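PDB 5NNS: AA9 family lytic polysaccharide monooxygenase B from Heterobasidion irregulare TC 32-1, which uses a copper ion and O2 or H2O2 to break glycosidic bonds in crystalline and amorphous polysaccharides, giving products oxidised at C1. Local coordinates for residues A[55-67]-A[169-181]. Residues are numbered along the deposited sequence; the frame is centred on the assembly and turned at random.
Sequences SLGSAQKSATVAA and ECAQLIVTGGEGA
Gln172 and Gln60 come at each other from opposite directions and pack amide over amide, planes 26° apart; CG of Gln60 rests 3.4 Å from OE1 of Gln172. The Gln60 chain bends at chi2 (64°), which brings its amide over the face of Gln172's while its own OE1 takes the backbone N-H of Leu56 on a lone pair. Gln172 runs extended beyond CG, and its NE2 donates to OG of Ser62 at 3.1 Å, with the hydroxyl almost in the amide plane. NE of Arg31 donates to OE1, and NE2 also bonds to OG1 of Thr97, so the amide's rotation is fixed from both ends. With an alanine here, OG of Ser62 would probably lose its amide donor and NE of Arg31 this acceptor, and a gap would open beside Gln60. From this point the two segments pair as parallel strands: 63-66 is the edge strand of the mixed sheet in the AA9 beta-sandwich, added alongside 165-176. Five backbone bonds zip them together, from Ala63 N to Gln172 O (2.9 Å) through to Ala67 N on Thr176 O. On the inward face, CB of Ala63 meets CD2 of Leu173 at 3.8 Å, and both side chains, with Val65, pack on Leu9 of the opposing sheet. The other face carries Thr64, whose CG2, anti to its backbone nitrogen, butts against CG2 of Thr176 at 3.6 Å, the side chains at about a right angle. Ile174 CG1 lies 4.0 Å from Ser62 CB. A water bridges Ser62 OG and Leu173 O, and a sodium ion sits about 3 Å from the Ser62 side chain.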
ATOM      1  N   SER A  55       0.678   6.717  14.900  1.00 20.94           N
ATOM      2  CA  SER A  55      -0.709   7.039  15.185  1.00 21.26           C
ATOM      3  C   SER A  55      -0.802   8.506  15.610  1.00 21.47           C
ATOM      4  O   SER A  55       0.160   9.065  16.129  1.00 20.73           O
ATOM      5  CB  SER A  55      -1.202   6.141  16.318  1.00 21.39           C
ATOM      6  OG  SER A  55      -2.534   6.422  16.675  1.00 21.48           O
ATOM      7  N   LEU A  56      -1.964   9.114  15.392  1.00 22.33           N
ATOM      8  CA  LEU A  56      -2.221  10.494  15.817  1.00 23.54           C
ATOM      9  C   LEU A  56      -2.982  10.601  17.153  1.00 24.14           C
ATOM     10  O   LEU A  56      -3.484  11.676  17.490  1.00 23.89           O
ATOM     11  CB  LEU A  56      -2.971  11.246  14.709  1.00 23.53           C
ATOM     12  CG  LEU A  56      -2.252  11.326  13.358  1.00 23.51           C
ATOM     13  CD1 LEU A  56      -3.170  11.941  12.320  1.00 23.74           C
ATOM     14  CD2 LEU A  56      -0.964  12.125  13.473  1.00 23.60           C
ATOM     15  N   GLY A  57      -3.062   9.504  17.907  1.00 24.99           N
ATOM     16  CA  GLY A  57      -3.665   9.515  19.238  1.00 25.48           C
ATOM     17  C   GLY A  57      -5.143   9.869  19.210  1.00 26.35           C
ATOM     18  O   GLY A  57      -5.937   9.190  18.550  1.00 26.07           O
ATOM     19  N   SER A  58      -5.505  10.938  19.918  1.00 26.97           N
ATOM     20  CA  SER A  58      -6.891  11.420  19.953  1.00 27.93           C
ATOM     21  C   SER A  58      -7.340  12.047  18.622  1.00 28.07           C
ATOM     22  O   SER A  58      -8.533  12.036  18.313  1.00 27.99           O
ATOM     23  CB  SER A  58      -7.078  12.424  21.093  1.00 27.98           C
ATOM     24  OG  SER A  58      -6.088  13.432  21.033  1.00 28.40           O
ATOM     25  N   ALA A  59      -6.393  12.587  17.849  1.00 27.99           N
ATOM     26  CA  ALA A  59      -6.681  13.118  16.506  1.00 28.47           C
ATOM     27  C   ALA A  59      -6.783  12.039  15.409  1.00 28.40           C
ATOM     28  O   ALA A  59      -7.161  12.352  14.273  1.00 28.27           O
ATOM     29  CB  ALA A  59      -5.641  14.163  16.116  1.00 28.60           C
ATOM     30  N   GLN A  60      -6.453  10.785  15.738  1.00 27.80           N
ATOM     31  CA  GLN A  60      -6.490   9.686  14.772  1.00 26.94           C
ATOM     32  C   GLN A  60      -7.930   9.311  14.450  1.00 26.82           C
ATOM     33  O   GLN A  60      -8.705   9.004  15.355  1.00 26.95           O
ATOM     34  CB  GLN A  60      -5.756   8.460  15.331  1.00 26.44           C
ATOM     35  CG  GLN A  60      -5.576   7.305  14.348  1.00 26.73           C
ATOM     36  CD  GLN A  60      -4.697   7.664  13.163  1.00 26.16           C
ATOM     37  OE1 GLN A  60      -3.591   8.164  13.334  1.00 26.23           O
ATOM     38  NE2 GLN A  60      -5.187   7.406  11.959  1.00 25.93           N
ATOM     39  N   LYS A  61      -8.279   9.336  13.165  1.00 26.46           N
ATOM     40  CA  LYS A  61      -9.601   8.915  12.698  1.00 26.51           C
ATOM     41  C   LYS A  61      -9.541   7.497  12.119  1.00 25.46           C
ATOM     42  O   LYS A  61      -8.456   6.955  11.902  1.00 24.82           O
ATOM     43  CB  LYS A  61     -10.136   9.888  11.643  1.00 27.75           C
ATOM     44  CG  LYS A  61     -10.085  11.372  12.022  1.00 28.73           C
ATOM     45  CD  LYS A  61     -11.226  12.155  11.363  1.00 29.99           C
ATOM     46  CE  LYS A  61     -10.931  13.642  11.184  1.00 30.82           C
ATOM     47  NZ  LYS A  61     -10.264  13.972   9.886  1.00 31.49           N
ATOM     48  N   SER A  62     -10.717   6.901  11.910  1.00 25.01           N
ATOM     49  CA  SER A  62     -10.881   5.647  11.154  1.00 24.95           C
ATOM     50  C   SER A  62     -12.085   5.778  10.208  1.00 24.69           C
ATOM     51  O   SER A  62     -13.096   6.371  10.575  1.00 25.16           O
ATOM     52  CB  SER A  62     -11.109   4.449  12.088  1.00 24.82           C
ATOM     53  OG  SER A  62      -9.972   4.155  12.882  1.00 24.97           O
ATOM     54  N   ALA A  63     -11.978   5.221   9.002  1.00 24.20           N
ATOM     55  CA  ALA A  63     -13.073   5.253   8.030  1.00 23.35           C
ATOM     56  C   ALA A  63     -13.915   4.000   8.181  1.00 22.90           C
ATOM     57  O   ALA A  63     -13.399   2.890   8.062  1.00 21.33           O
ATOM     58  CB  ALA A  63     -12.528   5.350   6.618  1.00 23.39           C
ATOM     59  N   THR A  64     -15.208   4.173   8.453  1.00 22.87           N
ATOM     60  CA  THR A  64     -16.136   3.045   8.513  1.00 22.85           C
ATOM     61  C   THR A  64     -16.656   2.747   7.115  1.00 22.53           C
ATOM     62  O   THR A  64     -17.175   3.641   6.446  1.00 22.42           O
ATOM     63  CB  THR A  64     -17.309   3.315   9.468  1.00 22.89           C
ATOM     64  OG1 THR A  64     -16.790   3.706  10.743  1.00 23.11           O
ATOM     65  CG2 THR A  64     -18.170   2.066   9.637  1.00 23.04           C
ATOM     66  N   VAL A  65     -16.493   1.493   6.681  1.00 22.15           N
ATOM     67  CA  VAL A  65     -16.885   1.042   5.338  1.00 21.87           C
ATOM     68  C   VAL A  65     -17.348  -0.412   5.375  1.00 21.35           C
ATOM     69  O   VAL A  65     -16.828  -1.213   6.147  1.00 21.85           O
ATOM     70  CB  VAL A  65     -15.729   1.176   4.301  1.00 22.23           C
ATOM     71  CG1 VAL A  65     -15.465   2.634   3.971  1.00 22.69           C
ATOM     72  CG2 VAL A  65     -14.442   0.510   4.776  1.00 22.14           C
ATOM     73  N   ALA A  66     -18.321  -0.750   4.535  1.00 20.65           N
ATOM     74  CA  ALA A  66     -18.776  -2.134   4.413  1.00 20.20           C
ATOM     75  C   ALA A  66     -17.740  -2.943   3.644  1.00 20.18           C
ATOM     76  O   ALA A  66     -17.030  -2.408   2.784  1.00 20.42           O
ATOM     77  CB  ALA A  66     -20.119  -2.202   3.704  1.00 19.94           C
ATOM     78  N   ALA A  67     -17.642  -4.227   3.969  1.00 19.69           N
ATOM     79  CA  ALA A  67     -16.858  -5.154   3.174  1.00 19.10           C
ATOM     80  C   ALA A  67     -17.572  -5.231   1.832  1.00 18.94           C
ATOM     81  O   ALA A  67     -18.800  -5.279   1.797  1.00 19.58           O
ATOM     82  CB  ALA A  67     -16.783  -6.518   3.850  1.00 19.02           C
ATOM     83  N   GLU A 169       1.802   3.950   2.308  1.00 14.16           N
ATOM     84  CA  GLU A 169       0.986   4.681   3.286  1.00 14.46           C
ATOM     85  C   GLU A 169      -0.108   3.776   3.832  1.00 15.05           C
ATOM     86  O   GLU A 169      -0.495   2.802   3.184  1.00 15.41           O
ATOM     87  CB  GLU A 169       0.370   5.946   2.685  1.00 14.17           C
ATOM     88  CG  GLU A 169       1.283   7.161   2.687  1.00 13.78           C
ATOM     89  CD  GLU A 169       2.333   7.135   1.596  1.00 13.91           C
ATOM     90  OE1 GLU A 169       1.984   6.843   0.431  1.00 13.65           O
ATOM     91  OE2 GLU A 169       3.512   7.431   1.897  1.00 13.83           O
ATOM     92  N   CYS A 170      -0.589   4.116   5.029  1.00 15.65           N
ATOM     93  CA  CYS A 170      -1.615   3.345   5.740  1.00 15.99           C
ATOM     94  C   CYS A 170      -2.797   4.211   6.139  1.00 16.08           C
ATOM     95  O   CYS A 170      -2.620   5.371   6.499  1.00 16.12           O
ATOM     96  CB  CYS A 170      -1.021   2.735   7.002  1.00 16.12           C
ATOM     97  SG  CYS A 170       0.133   1.392   6.670  1.00 16.46           S
ATOM     98  N   ALA A 171      -3.992   3.627   6.082  1.00 16.36           N
ATOM     99  CA  ALA A 171      -5.227   4.262   6.545  1.00 16.65           C
ATOM    100  C   ALA A 171      -5.958   3.306   7.481  1.00 17.05           C
ATOM    101  O   ALA A 171      -5.963   2.098   7.241  1.00 16.89           O
ATOM    102  CB  ALA A 171      -6.106   4.617   5.361  1.00 16.63           C
ATOM    103  N   GLN A 172      -6.567   3.840   8.540  1.00 17.90           N
ATOM    104  CA  GLN A 172      -7.341   3.024   9.488  1.00 18.49           C
ATOM    105  C   GLN A 172      -8.787   2.881   9.018  1.00 18.91           C
ATOM    106  O   GLN A 172      -9.427   3.870   8.668  1.00 18.91           O
ATOM    107  CB  GLN A 172      -7.297   3.623  10.901  1.00 18.62           C
ATOM    108  CG  GLN A 172      -5.904   3.608  11.515  1.00 18.89           C
ATOM    109  CD  GLN A 172      -5.857   3.967  12.996  1.00 19.02           C
ATOM    110  OE1 GLN A 172      -4.779   4.119  13.558  1.00 19.26           O
ATOM    111  NE2 GLN A 172      -7.015   4.091  13.631  1.00 19.14           N
ATOM    112  N   LEU A 173      -9.286   1.646   9.001  1.00 19.68           N
ATOM    113  CA  LEU A 173     -10.678   1.367   8.658  1.00 20.59           C
ATOM    114  C   LEU A 173     -11.393   0.634   9.788  1.00 21.75           C
ATOM    115  O   LEU A 173     -10.764  -0.058  10.591  1.00 22.18           O
ATOM    116  CB  LEU A 173     -10.775   0.502   7.401  1.00 20.70           C
ATOM    117  CG  LEU A 173     -10.050   0.932   6.128  1.00 20.65           C
ATOM    118  CD1 LEU A 173     -10.249  -0.136   5.065  1.00 20.63           C
ATOM    119  CD2 LEU A 173     -10.536   2.288   5.645  1.00 20.88           C
ATOM    120  N   ILE A 174     -12.710   0.806   9.840  1.00 23.20           N
ATOM    121  CA  ILE A 174     -13.601  -0.082  10.570  1.00 24.05           C
ATOM    122  C   ILE A 174     -14.432  -0.789   9.500  1.00 24.44           C
ATOM    123  O   ILE A 174     -15.241  -0.159   8.823  1.00 24.50           O
ATOM    124  CB  ILE A 174     -14.499   0.685  11.570  1.00 24.63           C
ATOM    125  CG1 ILE A 174     -13.632   1.413  12.610  1.00 25.00           C
ATOM    126  CG2 ILE A 174     -15.451  -0.277  12.277  1.00 25.10           C
ATOM    127  CD1 ILE A 174     -14.378   2.417  13.470  1.00 24.97           C
ATOM    128  N   VAL A 175     -14.202  -2.091   9.330  1.00 25.10           N
ATOM    129  CA  VAL A 175     -14.902  -2.887   8.327  1.00 25.31           C
ATOM    130  C   VAL A 175     -16.148  -3.488   8.965  1.00 25.75           C
ATOM    131  O   VAL A 175     -16.056  -4.168   9.985  1.00 26.02           O
ATOM    132  CB  VAL A 175     -13.987  -3.986   7.739  1.00 25.85           C
ATOM    133  CG1 VAL A 175     -14.750  -4.900   6.789  1.00 25.75           C
ATOM    134  CG2 VAL A 175     -12.806  -3.346   7.018  1.00 26.19           C
ATOM    135  N   THR A 176     -17.306  -3.224   8.360  1.00 26.52           N
ATOM    136  CA  THR A 176     -18.598  -3.705   8.856  1.00 26.90           C
ATOM    137  C   THR A 176     -19.181  -4.720   7.877  1.00 27.29           C
ATOM    138  O   THR A 176     -18.730  -4.818   6.738  1.00 27.26           O
ATOM    139  CB  THR A 176     -19.595  -2.542   9.033  1.00 26.97           C
ATOM    140  OG1 THR A 176     -19.912  -1.972   7.755  1.00 27.42           O
ATOM    141  CG2 THR A 176     -19.012  -1.459   9.942  1.00 26.84           C
ATOM    142  N   GLY A 177     -20.185  -5.470   8.324  1.00 27.80           N
ATOM    143  CA  GLY A 177     -20.829  -6.481   7.488  1.00 28.06           C
ATOM    144  C   GLY A 177     -19.890  -7.639   7.207  1.00 28.43           C
ATOM    145  O   GLY A 177     -19.238  -8.142   8.119  1.00 28.85           O
ATOM    146  N   GLY A 178     -19.817  -8.054   5.945  1.00 28.28           N
ATOM    147  CA  GLY A 178     -18.937  -9.142   5.531  1.00 28.63           C
ATOM    148  C   GLY A 178     -19.566 -10.514   5.651  1.00 28.86           C
ATOM    149  O   GLY A 178     -20.773 -10.637   5.820  1.00 29.77           O
ATOM    150  N   GLU A 179     -18.734 -11.546   5.532  1.00 28.82           N
ATOM    151  CA  GLU A 179     -19.165 -12.943   5.617  1.00 28.96           C
ATOM    152  C   GLU A 179     -18.181 -13.762   6.461  1.00 28.33           C
ATOM    153  O   GLU A 179     -18.019 -14.965   6.235  1.00 28.56           O
ATOM    154  CB  GLU A 179     -19.290 -13.560   4.209  1.00 30.77           C
ATOM    155  CG  GLU A 179     -20.217 -12.818   3.240  1.00 32.21           C
ATOM    156  CD  GLU A 179     -20.126 -13.320   1.799  1.00 33.73           C
ATOM    157  OE1 GLU A 179     -19.002 -13.589   1.319  1.00 34.18           O
ATOM    158  OE2 GLU A 179     -21.182 -13.431   1.132  1.00 34.94           O
ATOM    159  N   GLY A 180     -17.520 -13.111   7.425  1.00 27.28           N
ATOM    160  CA  GLY A 180     -16.622 -13.780   8.366  1.00 27.01           C
ATOM    161  C   GLY A 180     -15.358 -14.453   7.839  1.00 26.66           C
ATOM    162  O   GLY A 180     -14.696 -15.176   8.586  1.00 26.04           O
ATOM    163  N   ALA A 181     -15.003 -14.208   6.577  1.00 26.25           N
ATOM    164  CA  ALA A 181     -13.832 -14.842   5.973  1.00 25.28           C
ATOM    165  C   ALA A 181     -12.546 -14.131   6.402  1.00 25.18           C
ATOM    166  O   ALA A 181     -12.513 -12.902   6.517  1.00 24.57           O
ATOM    167  CB  ALA A 181     -13.959 -14.851   4.459  1.00 24.98           C
TER
HETATM  168  O   HOH W   1      -9.392   1.472  12.915  1.00 18.99           O
HETATM  169  O   HOH W   2     -20.556  -6.758   3.182  1.00 17.80           O